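Hypothetical protein SpyM3_0169 (Streptococcus pyogenes, PDB 1PG6) is of unknown function but belongs to the AIM24 (mitochondrial biogenesis) family of the cupin clan and binds calcium ions in the crystal. Local coordinates at residues V26-E31 against L93-N98; M13-D18 against L155-A160; L38-M43 against F81-M86. One frame throughout, in Å; residues are numbered along the deposited sequence.

Contact 1: V26-E31 against L93-N98; sequences VEIDLE and LALAPN
Val26 and Leu95 lie side by side and point the same way, and their meeting is tight: CG1 of Val26 comes to 3.5 Å from CB of Leu95, closer than usual carbon packing. The first torsion of Val26 (chi1 56°) puts CG1 between the backbone N and the carbonyl carbon, and that methyl is the branch that touches. One pair further on, Ile28 and Leu93 cross obliquely. Here the work is done by CD2 of Leu93, which lies 3.7 Å from CB of Ile28 and also meets CD1 of Leu30 at 3.8 Å. A diagonal contact, CD1 of Ile28 to CD1 of Leu95 at 3.8 Å, joins the two pairs. These side chains all leave the same face of an antiparallel sheet in which strand 26-30 runs beside strand 91-95, the segment axes at 147°, as expected of one wall of a cupin-type beta sandwich. Leu159 of strand 156-161 and Ala85 of strand 82-87, both from the second sheet, pack against Val26 and Leu93. Four backbone bonds fix the register. Val26 and Leu95 exchange two, as do Ile28 and Leu93; the bond from Ile28 N to Leu93 O is 2.8 Å long and nearly straight (172°). Between them, the non-hydrogen-bonded pair Glu27 and Ala94 turns its side chains to the other face, with CA atoms 4.4 Å apart and Glu27 exposed.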
# COMPACT_ATOMS: atom_id res chain seq x y z
N VAL A 26 3.50 -6.04 13.12
CA VAL A 26 4.86 -6.16 12.63
C VAL A 26 5.76 -5.35 13.56
O VAL A 26 5.54 -4.16 13.77
CB VAL A 26 5.01 -5.65 11.16
CG1 VAL A 26 4.53 -4.22 11.04
CG2 VAL A 26 6.46 -5.78 10.72
N GLU A 27 6.74 -6.03 14.14
CA GLU A 27 7.69 -5.39 15.04
C GLU A 27 8.89 -5.01 14.20
O GLU A 27 9.45 -5.85 13.49
CB GLU A 27 8.11 -6.34 16.16
CG GLU A 27 6.97 -6.87 17.02
CD GLU A 27 7.45 -7.83 18.10
OE1 GLU A 27 8.16 -8.80 17.77
OE2 GLU A 27 7.12 -7.62 19.29
N ILE A 28 9.29 -3.75 14.27
CA ILE A 28 10.40 -3.24 13.49
C ILE A 28 11.54 -2.70 14.34
O ILE A 28 11.32 -1.93 15.27
CB ILE A 28 9.92 -2.10 12.56
CG1 ILE A 28 8.88 -2.64 11.57
CG2 ILE A 28 11.10 -1.50 11.81
CD1 ILE A 28 8.26 -1.57 10.70
N ASP A 29 12.76 -3.13 14.02
CA ASP A 29 13.94 -2.66 14.74
C ASP A 29 14.69 -1.70 13.83
O ASP A 29 15.02 -2.04 12.69
CB ASP A 29 14.86 -3.83 15.12
CG ASP A 29 14.31 -4.65 16.27
OD1 ASP A 29 13.79 -5.75 16.01
OD2 ASP A 29 14.41 -4.18 17.42
N LEU A 30 14.95 -0.51 14.35
CA LEU A 30 15.66 0.52 13.59
C LEU A 30 17.00 0.84 14.23
O LEU A 30 17.08 1.07 15.44
CB LEU A 30 14.83 1.80 13.52
CG LEU A 30 13.53 1.78 12.71
CD1 LEU A 30 12.86 3.14 12.80
CD2 LEU A 30 13.83 1.43 11.26
N GLU A 31 18.05 0.85 13.42
CA GLU A 31 19.38 1.18 13.91
C GLU A 31 19.48 2.70 13.98
O GLU A 31 18.60 3.41 13.49
CB GLU A 31 20.46 0.64 12.96
CG GLU A 31 20.83 -0.81 13.20
CD GLU A 31 22.03 -1.24 12.38
OE1 GLU A 31 21.87 -1.47 11.16
OE2 GLU A 31 23.14 -1.34 12.95
N LEU A 93 9.58 -0.22 17.06
CA LEU A 93 8.22 0.25 16.87
C LEU A 93 7.41 -0.91 16.33
O LEU A 93 7.96 -1.86 15.79
CB LEU A 93 8.16 1.45 15.92
CG LEU A 93 8.41 1.28 14.42
CD1 LEU A 93 7.75 2.43 13.67
CD2 LEU A 93 9.91 1.23 14.14
N ALA A 94 6.09 -0.83 16.49
CA ALA A 94 5.21 -1.88 16.01
C ALA A 94 4.10 -1.23 15.21
O ALA A 94 3.58 -0.19 15.61
CB ALA A 94 4.63 -2.66 17.20
N LEU A 95 3.76 -1.85 14.09
CA LEU A 95 2.72 -1.33 13.21
C LEU A 95 1.59 -2.33 13.06
O LEU A 95 1.80 -3.54 13.19
CB LEU A 95 3.27 -1.07 11.81
CG LEU A 95 4.50 -0.18 11.66
CD1 LEU A 95 4.86 -0.06 10.17
CD2 LEU A 95 4.23 1.17 12.28
N ALA A 96 0.40 -1.82 12.77
CA ALA A 96 -0.77 -2.65 12.56
C ALA A 96 -1.47 -2.17 11.30
O ALA A 96 -1.67 -0.97 11.12
CB ALA A 96 -1.71 -2.54 13.75
N PRO A 97 -1.83 -3.09 10.40
CA PRO A 97 -2.53 -2.74 9.16
C PRO A 97 -3.91 -2.19 9.53
O PRO A 97 -4.47 -2.58 10.56
CB PRO A 97 -2.65 -4.08 8.43
CG PRO A 97 -1.49 -4.88 8.97
CD PRO A 97 -1.50 -4.53 10.43
N ASN A 98 -4.47 -1.31 8.71
CA ASN A 98 -5.77 -0.74 9.02
C ASN A 98 -6.95 -1.63 8.64
O ASN A 98 -8.09 -1.30 8.95
CB ASN A 98 -5.94 0.65 8.37
CG ASN A 98 -5.80 0.61 6.86
OD1 ASN A 98 -6.39 -0.23 6.19
ND2 ASN A 98 -5.01 1.54 6.32

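Contact 2: M13-D18 against L155-A160; sequences MRFTID and LGTLLA
The tight part of this contact is a single meeting, CE2 of the Phe15 ring at 3.5 Å from the CG2 methyl of Thr157; the two side chains reach toward each other tip to tip, and the methyl approaches the ring obliquely. Contacts to Leu159 are looser. Its CD2 sits over one face of the same ring, a CH-pi contact 4.3 Å from the centroid of Phe15 and only 12° off the ring normal. Met13, a selenomethionine, brings CE to 4.1 Å from CD1 of Leu159, and CD1 of Ile17 stands 4.4 Å from CD2 of that leucine, so Leu159 is shared by three side chains of segment 13-18. Beside the hydrophobic cluster lies a hydrated spot: one water donates to Met13 O at 3.0 Å and accepts from Thr157 OG1 at 2.7 Å, bridging the two polar atoms where the backbones stand too far apart to pair directly. Phe15 itself is partly exposed, whereas Thr157 and Leu159 are buried, with Ala105 of strand 103-108 touching both Phe15 and Leu159. With the segment axes 9.7 Å apart and 29° from parallel, strands 14-17 and 156-161 belong to separate sheets meeting through side chains, the face-to-face packing of a beta sandwich, consistent with the cupin clan.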
# COMPACT_ATOMS: atom_id res chain seq x y z
N MSE A 13 16.13 -1.80 7.75
CA MSE A 13 15.35 -2.04 8.96
C MSE A 13 15.19 -3.55 9.13
O MSE A 13 15.23 -4.30 8.15
CB MSE A 13 13.96 -1.41 8.83
CG MSE A 13 13.17 -1.95 7.65
SE MSE A 13 11.36 -1.29 7.53
CE MSE A 13 10.42 -2.92 7.88
N ARG A 14 15.02 -4.00 10.36
CA ARG A 14 14.82 -5.42 10.62
C ARG A 14 13.39 -5.54 11.11
O ARG A 14 12.98 -4.83 12.04
CB ARG A 14 15.80 -5.93 11.68
CG ARG A 14 15.97 -7.44 11.65
CD ARG A 14 17.06 -7.92 12.60
NE ARG A 14 16.57 -8.08 13.97
CZ ARG A 14 15.67 -8.99 14.34
NH1 ARG A 14 15.17 -9.83 13.45
NH2 ARG A 14 15.29 -9.06 15.61
N PHE A 15 12.61 -6.42 10.49
CA PHE A 15 11.22 -6.59 10.88
C PHE A 15 10.88 -8.02 11.25
O PHE A 15 11.61 -8.95 10.94
CB PHE A 15 10.31 -6.12 9.74
CG PHE A 15 10.43 -6.96 8.49
CD1 PHE A 15 9.60 -8.06 8.29
CD2 PHE A 15 11.39 -6.66 7.54
CE1 PHE A 15 9.74 -8.86 7.16
CE2 PHE A 15 11.54 -7.45 6.40
CZ PHE A 15 10.71 -8.55 6.21
N THR A 16 9.76 -8.18 11.94
CA THR A 16 9.28 -9.49 12.35
C THR A 16 7.76 -9.48 12.28
O THR A 16 7.10 -8.85 13.11
CB THR A 16 9.71 -9.84 13.79
OG1 THR A 16 11.14 -9.90 13.87
CG2 THR A 16 9.14 -11.19 14.20
N ILE A 17 7.21 -10.14 11.27
CA ILE A 17 5.77 -10.24 11.10
C ILE A 17 5.34 -11.42 11.97
O ILE A 17 5.88 -12.52 11.85
CB ILE A 17 5.36 -10.53 9.64
CG1 ILE A 17 5.73 -9.34 8.75
CG2 ILE A 17 3.86 -10.78 9.55
CD1 ILE A 17 5.47 -9.59 7.27
N ASP A 18 4.38 -11.18 12.86
CA ASP A 18 3.91 -12.25 13.73
C ASP A 18 3.40 -13.42 12.88
O ASP A 18 2.64 -13.22 11.94
CB ASP A 18 2.79 -11.73 14.62
CG ASP A 18 2.67 -12.50 15.90
OD1 ASP A 18 3.32 -12.10 16.89
OD2 ASP A 18 1.94 -13.51 15.91
N LEU A 155 16.56 0.16 -2.99
CA LEU A 155 16.83 -1.05 -2.23
C LEU A 155 16.12 -1.00 -0.89
O LEU A 155 15.96 0.08 -0.31
CB LEU A 155 18.34 -1.22 -2.01
CG LEU A 155 19.23 -1.24 -3.26
CD1 LEU A 155 20.68 -1.42 -2.84
CD2 LEU A 155 18.81 -2.37 -4.18
N GLY A 156 15.71 -2.16 -0.39
CA GLY A 156 15.04 -2.20 0.89
C GLY A 156 13.88 -3.17 0.89
O GLY A 156 13.73 -3.99 -0.02
N THR A 157 13.06 -3.09 1.93
CA THR A 157 11.91 -3.97 2.04
C THR A 157 10.61 -3.19 1.99
O THR A 157 10.51 -2.11 2.57
CB THR A 157 11.93 -4.75 3.36
OG1 THR A 157 13.12 -5.54 3.43
CG2 THR A 157 10.71 -5.66 3.45
N LEU A 158 9.63 -3.74 1.29
CA LEU A 158 8.31 -3.14 1.19
C LEU A 158 7.36 -4.08 1.93
O LEU A 158 7.42 -5.30 1.75
CB LEU A 158 7.86 -3.05 -0.27
CG LEU A 158 6.34 -2.90 -0.50
CD1 LEU A 158 5.90 -1.48 -0.12
CD2 LEU A 158 6.00 -3.17 -1.96
N LEU A 159 6.50 -3.52 2.77
CA LEU A 159 5.51 -4.33 3.48
C LEU A 159 4.15 -3.93 2.92
O LEU A 159 3.77 -2.76 2.99
CB LEU A 159 5.54 -4.08 4.99
CG LEU A 159 6.82 -4.45 5.76
CD1 LEU A 159 6.61 -4.23 7.26
CD2 LEU A 159 7.18 -5.90 5.49
N ALA A 160 3.43 -4.89 2.34
CA ALA A 160 2.11 -4.64 1.79
C ALA A 160 1.11 -5.38 2.67
O ALA A 160 1.45 -6.38 3.29
CB ALA A 160 2.02 -5.15 0.35
O HOH W 1 14.90 -4.38 5.14

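Contact 3: L38-M43 against F81-M86; sequences LQQGSM and FITQAM. With CA (calcium ion), chain C.
An antiparallel backbone ladder joins the segments: Leu38 and Thr83, CA atoms 5.3 Å apart, form a hydrogen-bonded pair, with Leu38 N giving to Thr83 O and Thr83 N to Leu38 O, and the ladder ends where Gln40 N reaches Phe81 O at 2.8 Å. On one face of the sheet the side chains of Leu38 and Thr83 cross each other. CG and CD1 of Leu38 lie against OG1 of Thr83, CG at 3.2 Å from that oxygen, while the CD2 methyl of Leu38 reaches to 3.7 Å from CB of Ala85. CE of the selenomethionine Met43 also approaches this alanine, more loosely, and Leu93 and Leu95 of strand 91-95 lie among them, Leu93 against Met43 and Ala85, Leu95 against Leu38. At the exposed end Gln40 extends beside Phe81: its CG is anti to the backbone N (chi1 -172°), and NE2 comes to the ring edge near the ring plane, 3.4 Å from CD2 of Phe81, with amide and ring planes 58° apart. Beyond the strand, residues 39-42 make a type II beta turn, for which Gly41 supplies the positive phi (80°). Gln39 O is gripped twice, by Ser42 N and by Ser42 OG, the latter at 2.8 Å on a lone pair. The turn and the residue after it hold a calcium ion: Gly41 O from within the turn and Met43 O just beyond, each 2.5 Å from the metal, with a water as a third ligand. Both protein ligands from this chain are backbone carbonyls, so their placement would follow from the backbone conformation of the turn. Gln39 O, accepting two hydrogen bonds from Ser42, holds that turn closed, consistent with placing Gly41 O and Met43 O together at the ion.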
# COMPACT_ATOMS: atom_id res chain seq x y z
N LEU A 38 5.61 4.78 6.73
CA LEU A 38 4.52 3.95 7.21
C LEU A 38 3.13 4.50 6.91
O LEU A 38 2.93 5.71 6.79
CB LEU A 38 4.63 3.73 8.72
CG LEU A 38 4.72 4.98 9.59
CD1 LEU A 38 3.72 4.92 10.73
CD2 LEU A 38 6.14 5.09 10.13
N GLN A 39 2.19 3.58 6.78
CA GLN A 39 0.79 3.90 6.54
C GLN A 39 0.33 4.82 7.66
O GLN A 39 0.51 4.51 8.84
CB GLN A 39 -0.02 2.60 6.56
CG GLN A 39 -1.52 2.75 6.52
CD GLN A 39 -2.22 1.42 6.71
OE1 GLN A 39 -2.33 0.62 5.78
NE2 GLN A 39 -2.68 1.15 7.93
N GLN A 40 -0.25 5.96 7.31
CA GLN A 40 -0.69 6.90 8.32
C GLN A 40 -1.57 6.20 9.34
O GLN A 40 -2.49 5.46 8.98
CB GLN A 40 -1.48 8.05 7.70
CG GLN A 40 -1.81 9.15 8.70
CD GLN A 40 -2.88 10.10 8.21
OE1 GLN A 40 -3.06 11.18 8.77
NE2 GLN A 40 -3.61 9.69 7.18
N GLY A 41 -1.27 6.41 10.62
CA GLY A 41 -2.04 5.81 11.69
C GLY A 41 -1.73 4.37 12.03
O GLY A 41 -2.34 3.82 12.94
N SER A 42 -0.78 3.74 11.34
CA SER A 42 -0.47 2.33 11.61
C SER A 42 0.38 2.08 12.85
O SER A 42 0.53 0.94 13.29
CB SER A 42 0.20 1.68 10.40
OG SER A 42 1.46 2.26 10.12
N MSE A 43 0.92 3.14 13.45
CA MSE A 43 1.74 2.99 14.64
C MSE A 43 0.96 2.40 15.83
O MSE A 43 -0.15 2.83 16.10
CB MSE A 43 2.31 4.35 15.05
CG MSE A 43 3.19 4.30 16.27
SE MSE A 43 4.85 3.46 15.87
CE MSE A 43 5.73 5.02 15.13
N PHE A 81 -0.83 10.53 3.22
CA PHE A 81 -1.24 9.45 4.11
C PHE A 81 -0.09 8.50 4.45
O PHE A 81 -0.31 7.36 4.86
CB PHE A 81 -2.40 8.68 3.49
CG PHE A 81 -3.52 9.57 3.05
CD1 PHE A 81 -3.57 10.07 1.75
CD2 PHE A 81 -4.51 9.97 3.95
CE1 PHE A 81 -4.57 10.95 1.35
CE2 PHE A 81 -5.52 10.84 3.56
CZ PHE A 81 -5.55 11.33 2.26
N ILE A 82 1.13 9.00 4.28
CA ILE A 82 2.32 8.23 4.60
C ILE A 82 3.20 9.08 5.51
O ILE A 82 3.51 10.23 5.19
CB ILE A 82 3.12 7.86 3.33
CG1 ILE A 82 2.29 6.93 2.45
CG2 ILE A 82 4.43 7.19 3.73
CD1 ILE A 82 2.99 6.49 1.17
N THR A 83 3.56 8.53 6.66
CA THR A 83 4.40 9.23 7.61
C THR A 83 5.75 8.53 7.69
O THR A 83 5.94 7.46 7.12
CB THR A 83 3.75 9.28 9.01
OG1 THR A 83 3.49 7.95 9.47
CG2 THR A 83 2.44 10.04 8.96
N GLN A 84 6.70 9.14 8.40
CA GLN A 84 8.01 8.53 8.51
C GLN A 84 8.51 8.53 9.94
O GLN A 84 8.40 9.54 10.65
CB GLN A 84 9.00 9.25 7.59
CG GLN A 84 10.34 8.54 7.45
CD GLN A 84 11.09 8.95 6.19
OE1 GLN A 84 11.38 10.13 5.99
NE2 GLN A 84 11.41 7.97 5.35
N ALA A 85 9.03 7.39 10.37
CA ALA A 85 9.56 7.24 11.72
C ALA A 85 11.08 7.24 11.66
O ALA A 85 11.67 6.55 10.84
CB ALA A 85 9.05 5.94 12.33
N MSE A 86 11.70 8.05 12.52
CA MSE A 86 13.16 8.14 12.58
C MSE A 86 13.66 7.67 13.94
O MSE A 86 13.02 7.91 14.96
CB MSE A 86 13.63 9.57 12.34
CG MSE A 86 13.67 9.99 10.87
SE MSE A 86 11.94 10.28 10.09
CE MSE A 86 11.98 12.21 10.00
CA CA C . -2.23 3.96 15.42
O HOH W 2 -4.19 5.53 15.11

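Overall arrangement
From the N terminus, segment 13-18 is followed by 26-31, its neighbour in a four-stranded sheet, and then by 38-43, which leaves a six-stranded sheet and turns back toward the four-stranded one. Contact 3 closes the innermost loop when 81-86 returns to 38-43; contact 1 closes the next when 93-98 pairs with 26-31, and contact 2 the outermost when 155-160 packs against 13-18. The three are thus nested, without crossing. Contact 1 pairs the central strands of the four-stranded sheet, contact 3 two strands of the six-stranded one, and contact 2 bridges the sheets. Contact 1 touches both others, through Asp29 N to Arg14 O (2.6 Å) and Ala96 N to Ser42 O (2.8 Å), whereas contacts 2 and 3 stay about 7 Å apart at their nearest atoms.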